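Local coordinates for lactaldehyde dehydrogenase (Methanocaldococcus jannaschii, PDB 3PQA), which oxidises lactaldehyde to lactate with NAD as the preferred cofactor, a step in the biosynthesis of coenzyme F420, at residues K78-D83 against P170-E175; S147-A152 against E445-A450; V283-A288 against R378-E383; A349-T354 against F370-P375. All coordinates share one frame; numbering follows the deposited sequence.

In the fold
Contacts 1 and 2 lie in the NAD-binding domain of the aldehyde dehydrogenase fold, and they touch: Cys-173 SG packs 3.6 Å from Ser-147 OG, while the centres of the two contacts are 20 Å apart. Contact 2 is the one beside the active site, for the side chain of Glu-445 comes within about 4 Å of that of Glu-241, a probable active-site residue. Contacts 3 and 4 belong to the sheet of the catalytic domain, where strand 373-379 runs between 278-284 and 350-357; contact 4 sits at the start of that strand and contact 3 at its end, centres 24 Å apart. Contacts 1 and 3, 43 Å apart between centres, fall on opposite sides of the chain's centre.

Contact 1: K78-D83 against P170-E175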
loop_
_atom_site.group_PDB
_atom_site.type_symbol
_atom_site.label_atom_id
_atom_site.label_comp_id
_atom_site.label_asym_id
_atom_site.label_seq_id
_atom_site.Cartn_x
_atom_site.Cartn_y
_atom_site.Cartn_z
ATOM N N LYS B 78 13.954 -26.256 -26.645
ATOM C CA LYS B 78 14.184 -26.751 -28.018
ATOM C C LYS B 78 13.035 -26.380 -28.943
ATOM O O LYS B 78 13.252 -26.001 -30.097
ATOM C CB LYS B 78 14.390 -28.275 -28.049
ATOM C CG LYS B 78 15.580 -28.798 -27.264
ATOM C CD LYS B 78 16.899 -28.526 -27.951
ATOM C CE LYS B 78 17.963 -29.513 -27.496
ATOM N NZ LYS B 78 19.283 -29.068 -28.020
ATOM N N ILE B 79 11.809 -26.483 -28.430
ATOM C CA ILE B 79 10.640 -26.081 -29.195
ATOM C C ILE B 79 10.718 -24.595 -29.570
ATOM O O ILE B 79 10.413 -24.231 -30.702
ATOM C CB ILE B 79 9.316 -26.410 -28.465
ATOM C CG1 ILE B 79 9.083 -27.930 -28.460
ATOM C CG2 ILE B 79 8.134 -25.717 -29.162
ATOM C CD1 ILE B 79 8.122 -28.422 -27.366
ATOM N N LEU B 80 11.133 -23.744 -28.631
ATOM C CA LEU B 80 11.330 -22.326 -28.941
ATOM C C LEU B 80 12.361 -22.132 -30.059
ATOM O O LEU B 80 12.162 -21.319 -30.957
ATOM C CB LEU B 80 11.720 -21.524 -27.690
ATOM C CG LEU B 80 10.601 -21.384 -26.646
ATOM C CD1 LEU B 80 11.151 -20.759 -25.358
ATOM C CD2 LEU B 80 9.474 -20.541 -27.190
ATOM N N ALA B 81 13.449 -22.888 -30.001
ATOM C CA ALA B 81 14.504 -22.793 -31.010
ATOM C C ALA B 81 13.976 -23.182 -32.383
ATOM O O ALA B 81 14.172 -22.459 -33.362
ATOM C CB ALA B 81 15.689 -23.665 -30.625
ATOM N N ILE B 82 13.289 -24.317 -32.441
ATOM C CA ILE B 82 12.809 -24.880 -33.697
ATOM C C ILE B 82 11.629 -24.098 -34.287
ATOM O O ILE B 82 11.589 -23.846 -35.493
ATOM C CB ILE B 82 12.478 -26.400 -33.514
ATOM C CG1 ILE B 82 13.773 -27.187 -33.273
ATOM C CG2 ILE B 82 11.727 -26.968 -34.717
ATOM C CD1 ILE B 82 13.563 -28.573 -32.649
ATOM N N ASP B 83 10.685 -23.701 -33.432
ATOM C CA ASP B 83 9.419 -23.112 -33.875
ATOM C C ASP B 83 9.496 -21.589 -33.993
ATOM O O ASP B 83 9.019 -21.014 -34.971
ATOM C CB ASP B 83 8.296 -23.549 -32.909
ATOM C CG ASP B 83 6.898 -23.162 -33.373
ATOM O OD1 ASP B 83 6.688 -22.845 -34.556
ATOM O OD2 ASP B 83 5.978 -23.193 -32.519
ATOM N N PRO B 170 3.196 -21.557 -32.435
ATOM C CA PRO B 170 2.183 -22.076 -31.505
ATOM C C PRO B 170 2.600 -23.297 -30.671
ATOM O O PRO B 170 1.932 -23.611 -29.685
ATOM C CB PRO B 170 1.036 -22.466 -32.447
ATOM C CG PRO B 170 1.734 -22.914 -33.699
ATOM C CD PRO B 170 3.003 -22.077 -33.806
ATOM N N LEU B 171 3.683 -23.979 -31.042
ATOM C CA LEU B 171 3.937 -25.308 -30.455
ATOM C C LEU B 171 4.234 -25.298 -28.953
ATOM O O LEU B 171 3.793 -26.193 -28.212
ATOM C CB LEU B 171 5.003 -26.085 -31.236
ATOM C CG LEU B 171 4.708 -26.328 -32.724
ATOM C CD1 LEU B 171 5.801 -27.189 -33.335
ATOM C CD2 LEU B 171 3.323 -26.960 -32.949
ATOM N N VAL B 172 4.941 -24.273 -28.492
ATOM C CA VAL B 172 5.219 -24.204 -27.070
ATOM C C VAL B 172 3.921 -23.952 -26.294
ATOM O O VAL B 172 3.797 -24.407 -25.164
ATOM C CB VAL B 172 6.323 -23.187 -26.707
ATOM C CG1 VAL B 172 5.774 -21.764 -26.624
ATOM C CG2 VAL B 172 7.003 -23.596 -25.407
ATOM N N CYS B 173 2.969 -23.246 -26.915
ATOM C CA CYS B 173 1.664 -22.951 -26.298
ATOM C C CYS B 173 0.789 -24.186 -26.210
ATOM O O CYS B 173 0.031 -24.349 -25.243
ATOM C CB CYS B 173 0.940 -21.853 -27.070
ATOM S SG CYS B 173 1.833 -20.291 -26.959
ATOM N N ILE B 174 0.905 -25.056 -27.213
ATOM C CA ILE B 174 0.231 -26.359 -27.180
ATOM C C ILE B 174 0.809 -27.193 -26.033
ATOM O O ILE B 174 0.065 -27.840 -25.295
ATOM C CB ILE B 174 0.322 -27.098 -28.553
ATOM C CG1 ILE B 174 -0.565 -26.387 -29.582
ATOM C CG2 ILE B 174 -0.095 -28.552 -28.416
ATOM C CD1 ILE B 174 -0.211 -26.714 -31.050
ATOM N N GLU B 175 2.129 -27.130 -25.860
ATOM C CA GLU B 175 2.780 -27.816 -24.746
ATOM C C GLU B 175 2.358 -27.263 -23.387
ATOM O O GLU B 175 2.131 -28.029 -22.449
ATOM C CB GLU B 175 4.297 -27.803 -24.886
ATOM C CG GLU B 175 4.837 -28.748 -25.995
ATOM C CD GLU B 175 4.168 -30.116 -25.997
ATOM O OE1 GLU B 175 4.277 -30.861 -24.995
ATOM O OE2 GLU B 175 3.505 -30.440 -27.005
HETATM O O HOH W 1 6.408 -22.327 -30.009
#
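Ile-79 lays its CG2 methyl over the first turn of helix 171-186, 3.6 Å from Val-172 N and 3.8 Å from Leu-171 CB. The two branches of this isoleucine divide the work. CG2 lies anti to the backbone N and meets the Leu-171/Val-172 step, while CG1 carries CD1 further along the partner helix, to 3.6 Å from Glu-175 CG. Glu-175 OE2 forms a salt bridge with Lys-178, so it is the aliphatic part of this side chain that serves the contact. One turn of the partner helix is thus spanned by a single residue. Beside it, Leu-80 CD2 packs on Val-172 CG1 at 3.9 Å.

Both helices belong to the NAD-binding part of the aldehyde dehydrogenase fold. Their segments run roughly antiparallel, at 152° with axes 9.7 Å apart, and Asp-83, its CG anti to the backbone N (chi1 -172°), extends its carboxylate to the N-terminal turn of the second one. Leu-171 N donates to Asp-83 OD2 over 2.8 Å, with an angle of 158° at the hydrogen, and meets the oxygen nearly along its C-O bond. The same oxygen accepts from water 1, which in turn accepts from Val-172 N, so one carboxylate oxygen serves two successive amides, directly and through water. The helix end would probably stabilise the charge of Asp-83. Pro-170 N is also near OD2 but has no hydrogen to offer. Val-16 of strand 14-17 touches Asp-83, Pro-170 and Leu-171, and Pro-143 packs against both Leu-80 and Val-172.

Contact 2: S147-A152 against E445-A450; sequences SAHKIA and EGVKYA
The imidazole of His-149 turns its ND1 edge to the turn at Gly-446: the Val-447 amide nitrogen lies at the ring edge, near its plane, and water 2 meets the same edge in plane, 2.8 Å from ND1. The Gly-446 N and Glu-445 OE1 atoms approach obliquely. Water 2 also donates to His-149 O and accepts a weak bond from Gly-446 N, so it joins the ring and backbone of one helix to the start of the other. Gly-446 is the N-cap residue of helix 447-453. At NE2, the ring has a weak hydrogen bond to Asp-430.

The second flat group is the carboxylate of Glu-445. Lys-150 NZ meets OE2 on its syn side, 17° out of the carboxylate plane, in a salt bridge of 2.7 Å. The lysine runs extended until chi4, where a bend of -63° brings NZ round to the acid. OE1 accepts from water 3 at 2.6 Å; that water has a weak bond to NZ as well.

Thr-220 and Ser-218 also bond to Lys-150 NZ, so three direct partners grip this buried ammonium. The salt bridge and water 3 hold the Glu-445 carboxylate, whose side chain lies about 4 Å from that of Glu-241, probably an active-site residue. The pair matches the Lys/Glu pair near the general base of aldehyde dehydrogenases, for which a part in proton transfer has been proposed.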
loop_
_atom_site.group_PDB
_atom_site.type_symbol
_atom_site.label_atom_id
_atom_site.label_comp_id
_atom_site.label_asym_id
_atom_site.label_seq_id
_atom_site.Cartn_x
_atom_site.Cartn_y
_atom_site.Cartn_z
ATOM N N SER B 147 2.638 -15.751 -22.696
ATOM C CA SER B 147 1.440 -16.523 -22.312
ATOM C C SER B 147 1.330 -16.637 -20.787
ATOM O O SER B 147 0.242 -16.448 -20.226
ATOM C CB SER B 147 1.427 -17.906 -22.972
ATOM O OG SER B 147 1.250 -17.786 -24.385
ATOM N N ALA B 148 2.459 -16.914 -20.121
ATOM C CA ALA B 148 2.477 -17.047 -18.667
ATOM C C ALA B 148 2.023 -15.734 -18.003
ATOM O O ALA B 148 1.308 -15.743 -17.001
ATOM C CB ALA B 148 3.867 -17.475 -18.161
ATOM N N HIS B 149 2.427 -14.614 -18.585
ATOM C CA HIS B 149 2.061 -13.293 -18.046
ATOM C C HIS B 149 0.581 -12.964 -18.172
ATOM O O HIS B 149 0.122 -11.999 -17.559
ATOM C CB HIS B 149 2.917 -12.190 -18.670
ATOM C CG HIS B 149 4.187 -11.941 -17.925
ATOM N ND1 HIS B 149 4.205 -11.383 -16.667
ATOM C CD2 HIS B 149 5.477 -12.187 -18.252
ATOM C CE1 HIS B 149 5.458 -11.283 -16.256
ATOM N NE2 HIS B 149 6.249 -11.759 -17.199
ATOM N N LYS B 150 -0.165 -13.745 -18.963
ATOM C CA LYS B 150 -1.617 -13.588 -19.026
ATOM C C LYS B 150 -2.358 -14.712 -18.299
ATOM O O LYS B 150 -3.307 -14.455 -17.551
ATOM C CB LYS B 150 -2.101 -13.515 -20.475
ATOM C CG LYS B 150 -1.496 -12.362 -21.279
ATOM C CD LYS B 150 -2.156 -12.220 -22.646
ATOM C CE LYS B 150 -1.336 -11.283 -23.566
ATOM N NZ LYS B 150 -1.269 -9.886 -23.026
ATOM N N ILE B 151 -1.951 -15.957 -18.559
ATOM C CA ILE B 151 -2.547 -17.133 -17.915
ATOM C C ILE B 151 -2.390 -17.148 -16.393
ATOM O O ILE B 151 -3.375 -17.375 -15.678
ATOM C CB ILE B 151 -2.001 -18.456 -18.521
ATOM C CG1 ILE B 151 -2.337 -18.515 -20.018
ATOM C CG2 ILE B 151 -2.580 -19.690 -17.789
ATOM C CD1 ILE B 151 -1.603 -19.628 -20.762
ATOM N N ALA B 152 -1.163 -16.943 -15.911
ATOM C CA ALA B 152 -0.906 -17.025 -14.472
ATOM C C ALA B 152 -1.774 -16.024 -13.659
ATOM O O ALA B 152 -2.499 -16.442 -12.732
ATOM C CB ALA B 152 0.582 -16.862 -14.174
ATOM N N GLU B 445 1.405 -4.964 -17.367
ATOM C CA GLU B 445 1.646 -6.357 -17.031
ATOM C C GLU B 445 2.772 -6.501 -15.990
ATOM O O GLU B 445 3.273 -5.508 -15.445
ATOM C CB GLU B 445 1.869 -7.216 -18.295
ATOM C CG GLU B 445 0.593 -7.424 -19.122
ATOM C CD GLU B 445 0.680 -8.593 -20.122
ATOM O OE1 GLU B 445 1.770 -9.170 -20.333
ATOM O OE2 GLU B 445 -0.355 -8.911 -20.737
ATOM N N GLY B 446 3.157 -7.737 -15.699
ATOM C CA GLY B 446 3.779 -8.018 -14.395
ATOM C C GLY B 446 2.622 -8.597 -13.592
ATOM O O GLY B 446 1.558 -7.986 -13.519
ATOM N N VAL B 447 2.831 -9.774 -13.002
ATOM C CA VAL B 447 1.754 -10.570 -12.373
ATOM C C VAL B 447 0.826 -9.755 -11.478
ATOM O O VAL B 447 -0.401 -9.779 -11.652
ATOM C CB VAL B 447 2.336 -11.836 -11.669
ATOM C CG1 VAL B 447 1.339 -12.500 -10.731
ATOM C CG2 VAL B 447 2.819 -12.824 -12.751
ATOM N N LYS B 448 1.400 -8.983 -10.559
ATOM C CA LYS B 448 0.597 -8.246 -9.587
ATOM C C LYS B 448 -0.312 -7.227 -10.285
ATOM O O LYS B 448 -1.476 -7.048 -9.903
ATOM C CB LYS B 448 1.522 -7.549 -8.587
ATOM C CG LYS B 448 0.794 -6.880 -7.440
ATOM C CD LYS B 448 1.753 -6.042 -6.621
ATOM C CE LYS B 448 0.997 -5.437 -5.434
ATOM N NZ LYS B 448 1.835 -4.564 -4.578
ATOM N N TYR B 449 0.231 -6.607 -11.330
ATOM C CA TYR B 449 -0.464 -5.560 -12.068
ATOM C C TYR B 449 -1.523 -6.146 -12.983
ATOM O O TYR B 449 -2.621 -5.606 -13.057
ATOM C CB TYR B 449 0.556 -4.702 -12.839
ATOM C CG TYR B 449 1.613 -4.219 -11.861
ATOM C CD1 TYR B 449 1.362 -3.130 -11.039
ATOM C CD2 TYR B 449 2.823 -4.912 -11.701
ATOM C CE1 TYR B 449 2.313 -2.710 -10.100
ATOM C CE2 TYR B 449 3.775 -4.496 -10.765
ATOM C CZ TYR B 449 3.501 -3.401 -9.978
ATOM O OH TYR B 449 4.426 -3.007 -9.043
ATOM N N ALA B 450 -1.201 -7.266 -13.640
ATOM C CA ALA B 450 -2.183 -7.946 -14.492
ATOM C C ALA B 450 -3.359 -8.461 -13.654
ATOM O O ALA B 450 -4.517 -8.408 -14.099
ATOM C CB ALA B 450 -1.529 -9.087 -15.249
HETATM O O HOH W 2 1.712 -10.252 -16.022
HETATM O O HOH W 3 1.748 -10.937 -22.305
#

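Contact 3: V283-A288 against R378-E383; sequences VDESIA and RTNEEE
Val-283 and Arg-378 pair at the C-terminal ends of two adjacent parallel strands, 278-284 and 373-379, in the sheet of the catalytic domain of the aldehyde dehydrogenase fold, flanked by 246-250 and 350-357. Asp-284 and Thr-379 form the next parallel bridge, where their side chains diverge. Two backbone bonds carry the pairing: Thr-379 N donates to Val-283 O over 3.0 Å, Glu-285 N to Thr-379 O over 2.9 Å. The same carbonyls receive CA-H...O contacts from Arg-378 CA and Asp-284 CA respectively.

Beyond this bridge the chain turns. Asp-284 OD2 accepts from Ser-286 N in an Asx turn, the donor reaching it on the anti side, 25° out of the carboxylate plane. OD1, the other carboxylate oxygen, shares water 4 with Glu-381 OE1, whose stronger partner is Lys-406.

Ala-288 packs its CB methyl over one face of the Arg-378 guanidinium, off-centre and 3.6 Å above the plane; its touch with Arg-378 CB, at 3.7 Å, is the apolar part. A bend at chi3, 64°, folds the arginine back toward this methyl. Its charge is met by Glu-357 at NE and Asp-289 at NH2.

At the solvent-exposed side, Glu-285 passes Asn-380 with the carboxylate and amide planes 50° apart. Water 6 bridges Glu-285 OE2 and Arg-378 O, and water 5, in plane at the guanidinium edge, takes a bond from Arg-378 NH2 at 3.0 Å and gives one to Glu-285 O.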
loop_
_atom_site.group_PDB
_atom_site.type_symbol
_atom_site.label_atom_id
_atom_site.label_comp_id
_atom_site.label_asym_id
_atom_site.label_seq_id
_atom_site.Cartn_x
_atom_site.Cartn_y
_atom_site.Cartn_z
ATOM N N VAL B 283 23.150 9.614 -30.474
ATOM C CA VAL B 283 24.470 9.727 -29.865
ATOM C C VAL B 283 25.008 11.142 -30.034
ATOM O O VAL B 283 24.858 11.750 -31.090
ATOM C CB VAL B 283 25.462 8.639 -30.406
ATOM C CG1 VAL B 283 25.653 8.745 -31.931
ATOM C CG2 VAL B 283 26.798 8.687 -29.658
ATOM N N ASP B 284 25.604 11.673 -28.972
ATOM C CA ASP B 284 26.186 13.012 -29.039
ATOM C C ASP B 284 27.221 13.101 -30.156
ATOM O O ASP B 284 28.064 12.212 -30.282
ATOM C CB ASP B 284 26.836 13.397 -27.716
ATOM C CG ASP B 284 27.122 14.883 -27.639
ATOM O OD1 ASP B 284 26.253 15.614 -27.134
ATOM O OD2 ASP B 284 28.191 15.323 -28.119
ATOM N N GLU B 285 27.151 14.185 -30.935
ATOM C CA GLU B 285 28.098 14.459 -32.025
ATOM C C GLU B 285 29.540 14.255 -31.607
ATOM O O GLU B 285 30.355 13.724 -32.383
ATOM C CB GLU B 285 27.950 15.901 -32.530
ATOM C CG GLU B 285 26.734 16.117 -33.413
ATOM C CD GLU B 285 26.576 17.557 -33.885
ATOM O OE1 GLU B 285 27.492 18.378 -33.645
ATOM O OE2 GLU B 285 25.518 17.874 -34.467
ATOM N N SER B 286 29.848 14.692 -30.389
ATOM C CA SER B 286 31.222 14.732 -29.909
ATOM C C SER B 286 31.821 13.327 -29.746
ATOM O O SER B 286 33.040 13.166 -29.810
ATOM C CB SER B 286 31.334 15.542 -28.604
ATOM O OG SER B 286 31.084 14.732 -27.464
ATOM N N ILE B 287 30.969 12.316 -29.569
ATOM C CA ILE B 287 31.464 10.955 -29.341
ATOM C C ILE B 287 30.974 9.939 -30.387
ATOM O O ILE B 287 31.220 8.734 -30.243
ATOM C CB ILE B 287 31.108 10.429 -27.917
ATOM C CG1 ILE B 287 29.600 10.497 -27.665
ATOM C CG2 ILE B 287 31.901 11.177 -26.832
ATOM C CD1 ILE B 287 29.119 9.475 -26.638
ATOM N N ALA B 288 30.295 10.442 -31.421
ATOM C CA ALA B 288 29.584 9.600 -32.381
ATOM C C ALA B 288 30.512 8.659 -33.149
ATOM O O ALA B 288 30.219 7.470 -33.285
ATOM C CB ALA B 288 28.767 10.449 -33.338
ATOM N N ARG B 378 23.485 11.003 -35.160
ATOM C CA ARG B 378 24.346 11.861 -34.348
ATOM C C ARG B 378 23.688 13.230 -34.208
ATOM O O ARG B 378 23.153 13.778 -35.177
ATOM C CB ARG B 378 25.781 11.952 -34.903
ATOM C CG ARG B 378 25.987 12.920 -36.057
ATOM C CD ARG B 378 27.451 12.938 -36.472
ATOM N NE ARG B 378 27.880 11.642 -36.996
ATOM C CZ ARG B 378 29.129 11.182 -36.964
ATOM N NH1 ARG B 378 29.408 9.983 -37.468
ATOM N NH2 ARG B 378 30.102 11.912 -36.423
ATOM N N THR B 379 23.679 13.763 -32.993
ATOM C CA THR B 379 22.993 15.013 -32.746
ATOM C C THR B 379 23.543 15.733 -31.521
ATOM O O THR B 379 24.438 15.226 -30.852
ATOM C CB THR B 379 21.460 14.789 -32.603
ATOM O OG1 THR B 379 20.806 16.057 -32.550
ATOM C CG2 THR B 379 21.143 13.997 -31.356
ATOM N N ASN B 380 23.010 16.913 -31.230
ATOM C CA ASN B 380 23.353 17.581 -29.987
ATOM C C ASN B 380 22.381 17.239 -28.862
ATOM O O ASN B 380 21.244 16.837 -29.103
ATOM C CB ASN B 380 23.459 19.087 -30.190
ATOM C CG ASN B 380 24.706 19.471 -30.949
ATOM O OD1 ASN B 380 25.822 19.097 -30.567
ATOM N ND2 ASN B 380 24.532 20.220 -32.030
ATOM N N GLU B 381 22.833 17.412 -27.632
ATOM C CA GLU B 381 22.040 16.987 -26.486
ATOM C C GLU B 381 20.624 17.577 -26.489
ATOM O O GLU B 381 19.645 16.865 -26.236
ATOM C CB GLU B 381 22.755 17.351 -25.199
ATOM C CG GLU B 381 22.096 16.771 -23.984
ATOM C CD GLU B 381 22.925 16.980 -22.760
ATOM O OE1 GLU B 381 24.138 16.644 -22.780
ATOM O OE2 GLU B 381 22.343 17.465 -21.786
ATOM N N GLU B 382 20.514 18.866 -26.814
ATOM C CA GLU B 382 19.231 19.556 -26.706
ATOM C C GLU B 382 18.176 19.143 -27.726
ATOM O O GLU B 382 17.016 19.527 -27.589
ATOM C CB GLU B 382 19.413 21.081 -26.682
ATOM C CG GLU B 382 20.066 21.591 -25.398
ATOM C CD GLU B 382 19.402 21.060 -24.119
ATOM O OE1 GLU B 382 20.132 20.886 -23.114
ATOM O OE2 GLU B 382 18.170 20.817 -24.115
ATOM N N GLU B 383 18.576 18.361 -28.723
ATOM C CA GLU B 383 17.655 17.857 -29.746
ATOM C C GLU B 383 17.079 16.491 -29.372
ATOM O O GLU B 383 16.113 16.015 -29.984
ATOM C CB GLU B 383 18.390 17.693 -31.078
ATOM C CG GLU B 383 19.066 18.940 -31.582
ATOM C CD GLU B 383 18.085 20.065 -31.819
ATOM O OE1 GLU B 383 18.436 21.222 -31.515
ATOM O OE2 GLU B 383 16.963 19.800 -32.312
HETATM O O HOH W 4 25.483 14.621 -24.709
HETATM O O HOH W 5 30.268 14.610 -35.181
HETATM O O HOH W 6 23.937 16.635 -35.921
#

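Contact 4: A349-T354 against F370-P375; sequences ALFYPT and FAPVIP
Phe-351 and Pro-372 meet at a slant, the proline ring CG lying 4.1 Å from Phe-351 CD1 and approaching the aromatic ring obliquely. The same CG comes to 3.4 Å from Phe-351 O, so the proline is held against both ring and backbone. Further round the ring, CE1 touches Val-373 CG2 at 3.9 Å, again obliquely. With chi1 at 175°, Val-373 sets CG1 anti to its own N and CG2 beside it, and CG2 is the branch that reaches both Phe-351 and Thr-354 CB.

Thr-354 and Val-373 form a parallel bridge with their side chains on the same face of the sheet. Their strands, 350-357 and 373-379, are neighbours in the sheet of the catalytic domain of the aldehyde dehydrogenase fold. Helices 320-335 and 256-268 pack on it, Val-326 of the first touching Phe-351 and Val-373, Phe-268 of the second Pro-372 and Ile-374. Thr-354 N donates to Pro-372 O over 2.8 Å, nearly in line with the carbonyl bond at 172°, and Ile-374 N donates to Thr-354 O over 2.8 Å. Pro-372 is the centre of an inverse gamma turn, whose weak bond joins Val-373 N to Ala-371 O just where the strand begins.

The hydroxyl of Thr-354 turns back along its own segment, donating to Tyr-352 O and bonding also to Gly-344 N. Its amide, carbonyl and hydroxyl are thus all engaged, consistent with a buried polar residue whose hydrogen-bonding groups are satisfied.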
loop_
_atom_site.group_PDB
_atom_site.type_symbol
_atom_site.label_atom_id
_atom_site.label_comp_id
_atom_site.label_asym_id
_atom_site.label_seq_id
_atom_site.Cartn_x
_atom_site.Cartn_y
_atom_site.Cartn_z
ATOM N N ALA B 349 15.071 -16.099 -44.446
ATOM C CA ALA B 349 14.613 -15.325 -43.292
ATOM C C ALA B 349 15.752 -14.903 -42.350
ATOM O O ALA B 349 15.529 -14.134 -41.402
ATOM C CB ALA B 349 13.525 -16.083 -42.537
ATOM N N LEU B 350 16.960 -15.403 -42.605
ATOM C CA LEU B 350 18.113 -15.070 -41.775
ATOM C C LEU B 350 18.625 -13.669 -42.129
ATOM O O LEU B 350 19.227 -13.449 -43.187
ATOM C CB LEU B 350 19.214 -16.135 -41.885
ATOM C CG LEU B 350 20.366 -16.077 -40.875
ATOM C CD1 LEU B 350 19.863 -16.263 -39.435
ATOM C CD2 LEU B 350 21.438 -17.119 -41.194
ATOM N N PHE B 351 18.355 -12.716 -41.242
ATOM C CA PHE B 351 18.709 -11.327 -41.494
ATOM C C PHE B 351 19.914 -10.933 -40.658
ATOM O O PHE B 351 19.896 -11.057 -39.428
ATOM C CB PHE B 351 17.528 -10.393 -41.218
ATOM C CG PHE B 351 17.531 -9.160 -42.076
ATOM C CD1 PHE B 351 18.423 -8.124 -41.823
ATOM C CD2 PHE B 351 16.661 -9.054 -43.161
ATOM C CE1 PHE B 351 18.445 -6.990 -42.615
ATOM C CE2 PHE B 351 16.685 -7.930 -43.982
ATOM C CZ PHE B 351 17.578 -6.887 -43.704
ATOM N N TYR B 352 20.956 -10.437 -41.321
ATOM C CA TYR B 352 22.206 -10.153 -40.624
ATOM C C TYR B 352 22.161 -8.821 -39.876
ATOM O O TYR B 352 21.478 -7.887 -40.315
ATOM C CB TYR B 352 23.391 -10.233 -41.608
ATOM C CG TYR B 352 23.649 -11.667 -42.003
ATOM C CD1 TYR B 352 22.823 -12.312 -42.929
ATOM C CD2 TYR B 352 24.671 -12.395 -41.408
ATOM C CE1 TYR B 352 23.024 -13.645 -43.261
ATOM C CE2 TYR B 352 24.889 -13.728 -41.738
ATOM C CZ TYR B 352 24.055 -14.349 -42.659
ATOM O OH TYR B 352 24.264 -15.667 -42.999
ATOM N N PRO B 353 22.866 -8.741 -38.731
ATOM C CA PRO B 353 22.990 -7.476 -38.005
ATOM C C PRO B 353 23.305 -6.322 -38.966
ATOM O O PRO B 353 24.281 -6.382 -39.730
ATOM C CB PRO B 353 24.135 -7.759 -37.034
ATOM C CG PRO B 353 23.910 -9.200 -36.670
ATOM C CD PRO B 353 23.476 -9.853 -37.977
ATOM N N THR B 354 22.441 -5.312 -38.941
ATOM C CA THR B 354 22.468 -4.206 -39.902
ATOM C C THR B 354 22.483 -2.874 -39.143
ATOM O O THR B 354 21.693 -2.657 -38.222
ATOM C CB THR B 354 21.268 -4.308 -40.874
ATOM O OG1 THR B 354 21.412 -5.493 -41.667
ATOM C CG2 THR B 354 21.176 -3.097 -41.794
ATOM N N PHE B 370 11.006 -4.738 -36.150
ATOM C CA PHE B 370 11.115 -6.071 -35.539
ATOM C C PHE B 370 12.218 -6.865 -36.242
ATOM O O PHE B 370 11.992 -7.961 -36.782
ATOM C CB PHE B 370 9.773 -6.817 -35.605
ATOM C CG PHE B 370 9.153 -7.076 -34.256
ATOM C CD1 PHE B 370 8.985 -6.038 -33.339
ATOM C CD2 PHE B 370 8.737 -8.355 -33.910
ATOM C CE1 PHE B 370 8.413 -6.276 -32.098
ATOM C CE2 PHE B 370 8.166 -8.602 -32.666
ATOM C CZ PHE B 370 8.011 -7.562 -31.761
ATOM N N ALA B 371 13.406 -6.273 -36.282
ATOM C CA ALA B 371 14.509 -6.819 -37.068
ATOM C C ALA B 371 15.826 -6.289 -36.528
ATOM O O ALA B 371 15.840 -5.285 -35.802
ATOM C CB ALA B 371 14.364 -6.423 -38.520
ATOM N N PRO B 372 16.943 -6.948 -36.890
ATOM C CA PRO B 372 18.228 -6.510 -36.340
ATOM C C PRO B 372 18.821 -5.360 -37.158
ATOM O O PRO B 372 19.939 -5.459 -37.658
ATOM C CB PRO B 372 19.090 -7.768 -36.448
ATOM C CG PRO B 372 18.556 -8.452 -37.703
ATOM C CD PRO B 372 17.070 -8.189 -37.688
ATOM N N VAL B 373 18.039 -4.291 -37.292
ATOM C CA VAL B 373 18.372 -3.115 -38.102
ATOM C C VAL B 373 18.379 -1.880 -37.197
ATOM O O VAL B 373 17.328 -1.483 -36.674
ATOM C CB VAL B 373 17.344 -2.896 -39.246
ATOM C CG1 VAL B 373 17.629 -1.600 -39.996
ATOM C CG2 VAL B 373 17.322 -4.092 -40.198
ATOM N N ILE B 374 19.561 -1.278 -37.034
ATOM C CA ILE B 374 19.761 -0.192 -36.080
ATOM C C ILE B 374 20.192 1.114 -36.757
ATOM O O ILE B 374 21.328 1.214 -37.251
ATOM C CB ILE B 374 20.822 -0.559 -35.015
ATOM C CG1 ILE B 374 20.584 -1.970 -34.440
ATOM C CG2 ILE B 374 20.913 0.543 -33.927
ATOM C CD1 ILE B 374 19.188 -2.185 -33.781
ATOM N N PRO B 375 19.293 2.115 -36.774
ATOM C CA PRO B 375 19.669 3.463 -37.198
ATOM C C PRO B 375 20.338 4.208 -36.053
ATOM O O PRO B 375 19.881 4.137 -34.898
ATOM C CB PRO B 375 18.337 4.114 -37.536
ATOM C CG PRO B 375 17.360 3.423 -36.591
ATOM C CD PRO B 375 17.864 2.021 -36.408
#